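Local coordinates for TetR-family transcriptional regulator (PDB 2HYT), which probably binds cis-regulatory DNA as a TetR-family transcription factor, through a predicted N-terminal helix-turn-helix joined to an all-helical C-terminal domain, at residues 61-66 with 106-111; 69-74 with 94-99; 138-143 with 148-153. All coordinates share one frame; numbering follows the deposited sequence.

Interaction 1: residues 61-66 with 106-111; sequences AAVVEQ and QRIVLR
Ile108 sets its CG2 methyl against two valines of the facing helix: CG2 lies 3.9 Å from Val63 CG1 and a looser 4.2 Å from Val64 CG2. The two valines meet it differently. Val63 crosses Ile108 at about a right angle, whereas Val64 and Ile108 run past each other in opposite directions. Val63 and Val64 share one rotamer (chi1 165° in both), yet they offer opposite branches: Val63 uses the methyl anti to its backbone N, Val64 the methyl lying beside it. All the contact is apolar, and no hydrogen bond crosses it. Behind these methyls the backbones come close, with Val64 CA 6.4 Å from Val109 CA.

In the TetR fold a long helix, here 56-81, leads from the DNA-binding domain into the C-terminal domain, and this contact leans helix 103-117 against its first half. Both partners also reach the DNA-binding part directly: Val63 packs on Leu18 and Arg22 of helix 7-28, Ile108 on Tyr30, and Arg107 hydrogen-bonds the carbonyl of Ser26. Residues 106-111 include a wider pi-type turn. Within it Arg111 lays one guanidinium face over Gln106 CG, 3.8 Å off the plane and toward the rim, while Arg111 NH2 reaches out to Ala169 O on helix 150-170.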
loop_
_atom_site.group_PDB
_atom_site.type_symbol
_atom_site.label_atom_id
_atom_site.label_comp_id
_atom_site.label_asym_id
_atom_site.label_seq_id
_atom_site.Cartn_x
_atom_site.Cartn_y
_atom_site.Cartn_z
ATOM N N ALA A 61 -14.678 -6.193 -7.313
ATOM C CA ALA A 61 -14.044 -6.882 -6.177
ATOM C C ALA A 61 -13.962 -8.370 -6.409
ATOM O O ALA A 61 -12.925 -9.025 -6.129
ATOM C CB ALA A 61 -14.769 -6.546 -4.868
ATOM N N ALA A 62 -15.013 -8.923 -7.011
ATOM C CA ALA A 62 -15.067 -10.342 -7.235
ATOM C C ALA A 62 -14.045 -10.774 -8.293
ATOM O O ALA A 62 -13.469 -11.829 -8.200
ATOM C CB ALA A 62 -16.496 -10.783 -7.623
ATOM N N VAL A 63 -13.908 -9.976 -9.348
ATOM C CA VAL A 63 -12.901 -10.174 -10.390
ATOM C C VAL A 63 -11.511 -10.109 -9.779
ATOM O O VAL A 63 -10.673 -10.983 -10.049
ATOM C CB VAL A 63 -13.060 -9.133 -11.485
ATOM C CG1 VAL A 63 -11.833 -9.082 -12.376
ATOM C CG2 VAL A 63 -14.383 -9.410 -12.315
ATOM N N VAL A 64 -11.266 -9.080 -8.968
ATOM C CA VAL A 64 -9.956 -8.929 -8.295
ATOM C C VAL A 64 -9.612 -10.155 -7.418
ATOM O O VAL A 64 -8.486 -10.672 -7.497
ATOM C CB VAL A 64 -9.895 -7.630 -7.494
ATOM C CG1 VAL A 64 -8.735 -7.639 -6.524
ATOM C CG2 VAL A 64 -9.836 -6.411 -8.456
ATOM N N GLU A 65 -10.567 -10.641 -6.634
ATOM C CA GLU A 65 -10.372 -11.839 -5.828
ATOM C C GLU A 65 -9.883 -13.022 -6.682
ATOM O O GLU A 65 -8.957 -13.743 -6.282
ATOM C CB GLU A 65 -11.640 -12.189 -5.075
ATOM C CG GLU A 65 -11.570 -13.490 -4.303
ATOM C CD GLU A 65 -12.857 -13.812 -3.564
ATOM O OE1 GLU A 65 -13.964 -13.581 -4.120
ATOM O OE2 GLU A 65 -12.755 -14.359 -2.447
ATOM N N GLN A 66 -10.487 -13.228 -7.861
ATOM C CA GLN A 66 -10.084 -14.326 -8.738
ATOM C C GLN A 66 -8.685 -14.106 -9.279
ATOM O O GLN A 66 -7.866 -15.013 -9.290
ATOM C CB GLN A 66 -10.988 -14.444 -9.944
ATOM C CG GLN A 66 -12.191 -15.282 -9.790
ATOM C CD GLN A 66 -12.754 -15.649 -11.150
ATOM O OE1 GLN A 66 -12.562 -14.925 -12.132
ATOM N NE2 GLN A 66 -13.403 -16.793 -11.229
ATOM N N GLN A 106 -2.284 -4.991 -14.942
ATOM C CA GLN A 106 -1.993 -3.596 -15.052
ATOM C C GLN A 106 -3.239 -2.757 -14.915
ATOM O O GLN A 106 -3.254 -1.729 -14.245
ATOM C CB GLN A 106 -1.312 -3.331 -16.401
ATOM C CG GLN A 106 -0.965 -1.917 -16.640
ATOM C CD GLN A 106 -0.386 -1.735 -18.037
ATOM O OE1 GLN A 106 -1.064 -2.019 -19.036
ATOM N NE2 GLN A 106 0.871 -1.345 -18.109
ATOM N N ARG A 107 -4.279 -3.146 -15.650
ATOM C CA ARG A 107 -5.469 -2.326 -15.752
ATOM C C ARG A 107 -6.419 -2.590 -14.607
ATOM O O ARG A 107 -6.682 -1.693 -13.802
ATOM C CB ARG A 107 -6.122 -2.584 -17.086
ATOM C CG ARG A 107 -5.337 -1.901 -18.222
ATOM C CD ARG A 107 -6.143 -1.917 -19.514
ATOM N NE ARG A 107 -6.192 -3.250 -20.085
ATOM C CZ ARG A 107 -7.021 -3.651 -21.053
ATOM N NH1 ARG A 107 -7.934 -2.832 -21.566
ATOM N NH2 ARG A 107 -6.930 -4.903 -21.507
ATOM N N ILE A 108 -6.880 -3.840 -14.496
ATOM C CA ILE A 108 -7.926 -4.176 -13.515
ATOM C C ILE A 108 -7.461 -4.006 -12.055
ATOM O O ILE A 108 -8.163 -3.422 -11.233
ATOM C CB ILE A 108 -8.446 -5.600 -13.717
ATOM C CG1 ILE A 108 -9.095 -5.727 -15.105
ATOM C CG2 ILE A 108 -9.434 -5.974 -12.578
ATOM C CD1 ILE A 108 -10.308 -4.825 -15.280
ATOM N N VAL A 109 -6.266 -4.513 -11.738
ATOM C CA VAL A 109 -5.760 -4.504 -10.367
ATOM C C VAL A 109 -5.048 -3.182 -10.072
ATOM O O VAL A 109 -5.348 -2.519 -9.111
ATOM C CB VAL A 109 -4.826 -5.699 -10.101
ATOM C CG1 VAL A 109 -4.150 -5.623 -8.703
ATOM C CG2 VAL A 109 -5.545 -7.025 -10.301
ATOM N N LEU A 110 -4.080 -2.791 -10.905
ATOM C CA LEU A 110 -3.185 -1.693 -10.527
ATOM C C LEU A 110 -3.664 -0.313 -10.885
ATOM O O LEU A 110 -3.083 0.691 -10.423
ATOM C CB LEU A 110 -1.777 -1.975 -11.091
ATOM C CG LEU A 110 -1.089 -3.254 -10.613
ATOM C CD1 LEU A 110 0.171 -3.474 -11.441
ATOM C CD2 LEU A 110 -0.736 -3.200 -9.121
ATOM N N ARG A 111 -4.726 -0.233 -11.694
ATOM C CA ARG A 111 -5.344 1.040 -12.071
ATOM C C ARG A 111 -6.796 1.089 -11.521
ATOM O O ARG A 111 -7.156 1.926 -10.682
ATOM C CB ARG A 111 -5.262 1.230 -13.581
ATOM C CG ARG A 111 -3.817 1.489 -14.032
ATOM C CD ARG A 111 -3.772 1.718 -15.502
ATOM N NE ARG A 111 -2.400 1.831 -15.980
ATOM C CZ ARG A 111 -2.047 1.808 -17.262
ATOM N NH1 ARG A 111 -2.967 1.722 -18.221
ATOM N NH2 ARG A 111 -0.763 1.877 -17.587
#

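Interaction 2: residues 69-74 with 94-99; sequences AEMDER and RAYLEM. With EDO (1,2-ethanediol), chain E; EDO (1,2-ethanediol), chain D.
Arg74 wraps itself around the methyl of selenomethionine Met99. Starting at the root, Arg74 CB touches Met99 CE at 3.9 Å; farther out, CD touches both that methyl and, in a direction roughly at right angles, hydroxyl O1 of a 1,2-ethanediol (chain D). A bend at chi3 (61°) then swings the planar end across, placing Met99 CE over the middle of one guanidinium face, 3.4 Å from Arg74 CZ. The methyl thus rests on the flat cation, leaving the N-H groups to bond outward. Arg74 NH1 gives a fairly straight hydrogen bond to O1 of that ethanediol, 3.1 Å long with an angle of 162° at the hydrogen, and the acceptor lies in the guanidinium plane. Arg74 NH2 makes a salt bridge with Glu102, which helps fix how the group is turned.

One turn earlier, the chains of selenomethionine Met71 and Met99 pass alongside each other, heading opposite ways. Met71 CE reaches Met99 SE at 3.5 Å and comes obliquely to the Tyr96 ring, 4.0 Å from CE2. A second ethanediol (chain E) donates from O2 to Glu98 OE1 at 3.0 Å. Both diols probably came from the crystallisation liquor.

Tyr96 goes on to Leu161 and Ala165 of helix 150-170, and Met99 also leans on Leu75. Helix 85-98 thereby turns back across the second half of helix 56-81, as part of the all-helical TetR C-terminal domain, which in relatives commonly houses the effector pocket.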
loop_
_atom_site.group_PDB
_atom_site.type_symbol
_atom_site.label_atom_id
_atom_site.label_comp_id
_atom_site.label_asym_id
_atom_site.label_seq_id
_atom_site.Cartn_x
_atom_site.Cartn_y
_atom_site.Cartn_z
ATOM N N ALA A 69 -6.060 -14.779 -6.609
ATOM C CA ALA A 69 -5.843 -16.214 -6.421
ATOM C C ALA A 69 -4.947 -16.806 -7.483
ATOM O O ALA A 69 -4.070 -17.616 -7.187
ATOM C CB ALA A 69 -7.185 -16.977 -6.326
ATOM N N GLU A 70 -5.167 -16.385 -8.727
ATOM C CA GLU A 70 -4.334 -16.800 -9.847
ATOM C C GLU A 70 -2.903 -16.325 -9.685
ATOM O O GLU A 70 -1.973 -17.081 -9.936
ATOM C CB GLU A 70 -4.928 -16.296 -11.148
ATOM C CG GLU A 70 -6.263 -17.049 -11.435
ATOM C CD GLU A 70 -7.023 -16.529 -12.638
ATOM O OE1 GLU A 70 -6.447 -15.772 -13.435
ATOM O OE2 GLU A 70 -8.232 -16.843 -12.763
HETATM N N MSE A 71 -2.742 -15.074 -9.286
HETATM C CA MSE A 71 -1.400 -14.520 -9.049
HETATM C C MSE A 71 -0.677 -15.321 -7.960
HETATM O O MSE A 71 0.496 -15.689 -8.130
HETATM C CB MSE A 71 -1.496 -13.041 -8.690
HETATM C CG MSE A 71 -1.906 -12.211 -9.846
HETATM SE SE MSE A 71 -2.043 -10.312 -9.353
HETATM C CE MSE A 71 -0.191 -10.054 -8.766
ATOM N N ASP A 72 -1.384 -15.582 -6.868
ATOM C CA ASP A 72 -0.768 -16.271 -5.730
ATOM C C ASP A 72 -0.259 -17.633 -6.207
ATOM O O ASP A 72 0.870 -18.027 -5.856
ATOM C CB ASP A 72 -1.737 -16.400 -4.547
ATOM C CG ASP A 72 -1.046 -16.888 -3.263
ATOM O OD1 ASP A 72 -0.732 -18.086 -3.165
ATOM O OD2 ASP A 72 -0.827 -16.074 -2.331
ATOM N N GLU A 73 -1.057 -18.327 -7.008
ATOM C CA GLU A 73 -0.689 -19.657 -7.519
ATOM C C GLU A 73 0.564 -19.591 -8.378
ATOM O O GLU A 73 1.482 -20.408 -8.233
ATOM C CB GLU A 73 -1.844 -20.223 -8.352
ATOM C CG GLU A 73 -1.588 -21.604 -8.881
ATOM C CD GLU A 73 -2.859 -22.246 -9.445
ATOM O OE1 GLU A 73 -3.956 -21.954 -8.915
ATOM O OE2 GLU A 73 -2.740 -23.052 -10.394
ATOM N N ARG A 74 0.620 -18.596 -9.248
ATOM C CA ARG A 74 1.743 -18.439 -10.172
ATOM C C ARG A 74 3.065 -18.145 -9.415
ATOM O O ARG A 74 4.151 -18.695 -9.696
ATOM C CB ARG A 74 1.449 -17.315 -11.164
ATOM C CG ARG A 74 0.433 -17.696 -12.217
ATOM C CD ARG A 74 0.080 -16.466 -13.080
ATOM N NE ARG A 74 1.241 -15.929 -13.774
ATOM C CZ ARG A 74 1.247 -14.790 -14.467
ATOM N NH1 ARG A 74 0.173 -14.046 -14.555
ATOM N NH2 ARG A 74 2.365 -14.379 -15.022
ATOM N N ARG A 94 10.806 -10.597 -8.647
ATOM C CA ARG A 94 10.827 -9.942 -9.963
ATOM C C ARG A 94 9.536 -10.202 -10.745
ATOM O O ARG A 94 9.023 -9.329 -11.435
ATOM C CB ARG A 94 12.002 -10.430 -10.771
ATOM C CG ARG A 94 13.331 -9.918 -10.269
ATOM C CD ARG A 94 14.455 -10.174 -11.298
ATOM N NE ARG A 94 14.586 -11.595 -11.652
ATOM C CZ ARG A 94 15.462 -12.446 -11.111
ATOM N NH1 ARG A 94 16.319 -12.066 -10.175
ATOM N NH2 ARG A 94 15.473 -13.702 -11.529
ATOM N N ALA A 95 9.029 -11.430 -10.645
ATOM C CA ALA A 95 7.811 -11.817 -11.366
ATOM C C ALA A 95 6.592 -10.982 -10.944
ATOM O O ALA A 95 5.756 -10.587 -11.775
ATOM C CB ALA A 95 7.552 -13.305 -11.185
ATOM N N TYR A 96 6.528 -10.626 -9.662
ATOM C CA TYR A 96 5.495 -9.749 -9.165
ATOM C C TYR A 96 5.507 -8.391 -9.888
ATOM O O TYR A 96 4.448 -7.839 -10.273
ATOM C CB TYR A 96 5.632 -9.568 -7.655
ATOM C CG TYR A 96 4.476 -8.853 -7.061
ATOM C CD1 TYR A 96 4.427 -7.447 -7.083
ATOM C CD2 TYR A 96 3.414 -9.540 -6.471
ATOM C CE1 TYR A 96 3.322 -6.776 -6.541
ATOM C CE2 TYR A 96 2.333 -8.861 -5.925
ATOM C CZ TYR A 96 2.299 -7.467 -5.977
ATOM O OH TYR A 96 1.272 -6.704 -5.448
ATOM N N LEU A 97 6.697 -7.839 -10.063
ATOM C CA LEU A 97 6.842 -6.600 -10.812
ATOM C C LEU A 97 6.537 -6.783 -12.299
ATOM O O LEU A 97 5.896 -5.918 -12.914
ATOM C CB LEU A 97 8.246 -6.037 -10.655
ATOM C CG LEU A 97 8.684 -5.683 -9.234
ATOM C CD1 LEU A 97 10.007 -4.903 -9.273
ATOM C CD2 LEU A 97 7.608 -4.872 -8.490
ATOM N N GLU A 98 7.020 -7.880 -12.873
ATOM C CA GLU A 98 6.771 -8.210 -14.298
ATOM C C GLU A 98 5.267 -8.321 -14.580
ATOM O O GLU A 98 4.805 -7.920 -15.661
ATOM C CB GLU A 98 7.477 -9.506 -14.678
ATOM C CG GLU A 98 8.962 -9.341 -14.734
ATOM C CD GLU A 98 9.750 -10.641 -14.792
ATOM O OE1 GLU A 98 9.189 -11.742 -14.568
ATOM O OE2 GLU A 98 10.970 -10.529 -15.056
HETATM N N MSE A 99 4.494 -8.799 -13.605
HETATM C CA MSE A 99 3.042 -8.861 -13.737
HETATM C C MSE A 99 2.386 -7.508 -13.918
HETATM O O MSE A 99 1.289 -7.425 -14.490
HETATM C CB MSE A 99 2.465 -9.537 -12.526
HETATM C CG MSE A 99 2.571 -10.948 -12.593
HETATM SE SE MSE A 99 2.048 -11.771 -10.844
HETATM C CE MSE A 99 2.300 -13.526 -11.450
HETATM C C1 EDO E . 5.054 -13.822 -14.390
HETATM O O1 EDO E . 5.531 -15.125 -14.018
HETATM C C2 EDO E . 6.139 -12.773 -14.462
HETATM O O2 EDO E . 6.660 -12.717 -15.798
HETATM C C1 EDO D . -3.832 -13.581 -13.360
HETATM O O1 EDO D . -2.717 -14.469 -13.524
HETATM C C2 EDO D . -4.337 -13.266 -14.770
HETATM O O2 EDO D . -4.347 -11.867 -15.019
#

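Interaction 3: residues 138-143 with 148-153; sequences NLIRQG and ADPQAL
Gln142 NE2 donates to Asn138 OD1 at 2.7 Å, one helical turn back, and hydrogen-bonds Asp85 OD2 as well. The bond to Asn138 leaves nearly in the plane of the Gln142 amide, but lies 19° out of the carbonyl plane of Asn138. It spans the turn at the end of helix 122-141, where a Schellman motif follows: Gly143 takes positive phi and its N bonds back to Ile140 O at 3.0 Å.

From that turn Ile140 reaches across to the next helix. With chi2 at 163° its chain stretches out, bringing CD1 within 3.5 Å of Ala148 O in van der Waals contact and 4.4 Å from Pro150 CG. Asp149, between those two partners, is the N-cap of the following helix: Asp149 OD2 accepts from Ala152 N at 3.0 Å, met on its anti side, 25° out of the carboxylate plane, and Pro150 opens the first turn.

The contact spans the short loop between helix 122-141 and helix 150-170. Pro150 also packs on Gln133 and Asp137 of helix 122-141, while the start of helix 150-170 faces the second subunit, where Gln151 OE1 hydrogen-bonds Trp167 NE1 of that neighbouring chain.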
loop_
_atom_site.group_PDB
_atom_site.type_symbol
_atom_site.label_atom_id
_atom_site.label_comp_id
_atom_site.label_asym_id
_atom_site.label_seq_id
_atom_site.Cartn_x
_atom_site.Cartn_y
_atom_site.Cartn_z
ATOM N N ASN A 138 11.574 -20.270 5.640
ATOM C CA ASN A 138 12.391 -21.308 5.027
ATOM C C ASN A 138 13.828 -20.847 4.771
ATOM O O ASN A 138 14.782 -21.561 5.145
ATOM C CB ASN A 138 11.716 -21.840 3.768
ATOM C CG ASN A 138 12.569 -22.816 2.995
ATOM O OD1 ASN A 138 13.485 -22.422 2.303
ATOM N ND2 ASN A 138 12.314 -24.097 3.172
ATOM N N LEU A 139 14.006 -19.689 4.145
ATOM C CA LEU A 139 15.334 -19.180 3.812
ATOM C C LEU A 139 16.149 -18.821 5.038
ATOM O O LEU A 139 17.378 -18.967 5.050
ATOM C CB LEU A 139 15.205 -17.943 2.917
ATOM C CG LEU A 139 14.660 -18.222 1.503
ATOM C CD1 LEU A 139 14.218 -16.922 0.809
ATOM C CD2 LEU A 139 15.724 -18.946 0.641
ATOM N N ILE A 140 15.468 -18.343 6.082
ATOM C CA ILE A 140 16.175 -18.108 7.353
ATOM C C ILE A 140 16.629 -19.432 7.984
ATOM O O ILE A 140 17.784 -19.583 8.420
ATOM C CB ILE A 140 15.332 -17.264 8.324
ATOM C CG1 ILE A 140 15.219 -15.847 7.791
ATOM C CG2 ILE A 140 16.043 -17.260 9.719
ATOM C CD1 ILE A 140 14.072 -15.020 8.430
ATOM N N ARG A 141 15.738 -20.421 8.002
ATOM C CA ARG A 141 16.088 -21.729 8.522
ATOM C C ARG A 141 17.268 -22.352 7.760
ATOM O O ARG A 141 18.128 -22.962 8.379
ATOM C CB ARG A 141 14.871 -22.657 8.463
ATOM C CG ARG A 141 13.809 -22.363 9.515
ATOM C CD ARG A 141 12.676 -23.304 9.365
ATOM N NE ARG A 141 11.612 -23.015 10.318
ATOM C CZ ARG A 141 11.455 -23.645 11.467
ATOM N NH1 ARG A 141 12.298 -24.593 11.832
ATOM N NH2 ARG A 141 10.461 -23.309 12.267
ATOM N N GLN A 142 17.320 -22.170 6.447
ATOM C CA GLN A 142 18.419 -22.656 5.609
ATOM C C GLN A 142 19.752 -21.937 5.838
ATOM O O GLN A 142 20.826 -22.432 5.383
ATOM C CB GLN A 142 18.052 -22.521 4.130
ATOM C CG GLN A 142 16.990 -23.436 3.615
ATOM C CD GLN A 142 17.009 -23.588 2.110
ATOM O OE1 GLN A 142 18.064 -23.920 1.529
ATOM N NE2 GLN A 142 15.847 -23.442 1.471
ATOM N N GLY A 143 19.725 -20.818 6.555
ATOM C CA GLY A 143 20.917 -19.998 6.752
ATOM C C GLY A 143 21.260 -19.158 5.547
ATOM O O GLY A 143 22.378 -18.606 5.474
ATOM N N ALA A 148 15.796 -12.663 11.229
ATOM C CA ALA A 148 14.812 -11.605 11.316
ATOM C C ALA A 148 13.482 -12.263 11.579
ATOM O O ALA A 148 13.358 -13.489 11.455
ATOM C CB ALA A 148 14.766 -10.828 10.045
ATOM N N ASP A 149 12.490 -11.493 12.023
ATOM C CA ASP A 149 11.165 -12.045 12.171
ATOM C C ASP A 149 10.589 -12.248 10.774
ATOM O O ASP A 149 10.481 -11.295 10.001
ATOM C CB ASP A 149 10.234 -11.134 12.969
ATOM C CG ASP A 149 8.867 -11.726 13.113
ATOM O OD1 ASP A 149 8.735 -12.784 13.811
ATOM O OD2 ASP A 149 7.931 -11.196 12.514
ATOM N N PRO A 150 10.213 -13.483 10.431
ATOM C CA PRO A 150 9.674 -13.719 9.117
ATOM C C PRO A 150 8.500 -12.852 8.716
ATOM O O PRO A 150 8.461 -12.384 7.588
ATOM C CB PRO A 150 9.307 -15.225 9.144
ATOM C CG PRO A 150 10.114 -15.793 10.143
ATOM C CD PRO A 150 10.314 -14.737 11.189
ATOM N N GLN A 151 7.542 -12.641 9.626
ATOM C CA GLN A 151 6.345 -11.880 9.287
ATOM C C GLN A 151 6.677 -10.397 9.043
ATOM O O GLN A 151 6.150 -9.769 8.121
ATOM C CB GLN A 151 5.257 -11.995 10.322
ATOM C CG GLN A 151 3.894 -11.587 9.757
ATOM C CD GLN A 151 2.770 -11.975 10.669
ATOM O OE1 GLN A 151 2.421 -11.229 11.563
ATOM N NE2 GLN A 151 2.219 -13.183 10.477
ATOM N N ALA A 152 7.512 -9.856 9.915
ATOM C CA ALA A 152 7.996 -8.475 9.742
ATOM C C ALA A 152 8.704 -8.267 8.401
ATOM O O ALA A 152 8.403 -7.352 7.672
ATOM C CB ALA A 152 8.938 -8.100 10.883
ATOM N N LEU A 153 9.604 -9.178 8.066
ATOM C CA LEU A 153 10.368 -9.062 6.838
ATOM C C LEU A 153 9.480 -9.256 5.639
ATOM O O LEU A 153 9.587 -8.527 4.678
ATOM C CB LEU A 153 11.525 -10.031 6.847
ATOM C CG LEU A 153 12.436 -9.980 5.665
ATOM C CD1 LEU A 153 12.922 -8.524 5.366
ATOM C CD2 LEU A 153 13.641 -10.899 5.897
#

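Helix 56-81 ties interactions 1 and 2 together: its first half meets helix 103-117 in interaction 1, and its second half meets helix 85-98 in interaction 2, the two centres being 13 Å apart. Along the chain, interaction 2 falls between the two segments of interaction 1, so this one long helix receives both of the helices that follow it. Interaction 3 comes later in the sequence, its centre about 30 Å from that of interaction 1 and 21 Å from that of interaction 2, and it touches neither. The series thus leads from the junction with the DNA-binding domain, through the body of the C-terminal domain, to the periphery of the chain, where the start of helix 150-170 meets the second subunit.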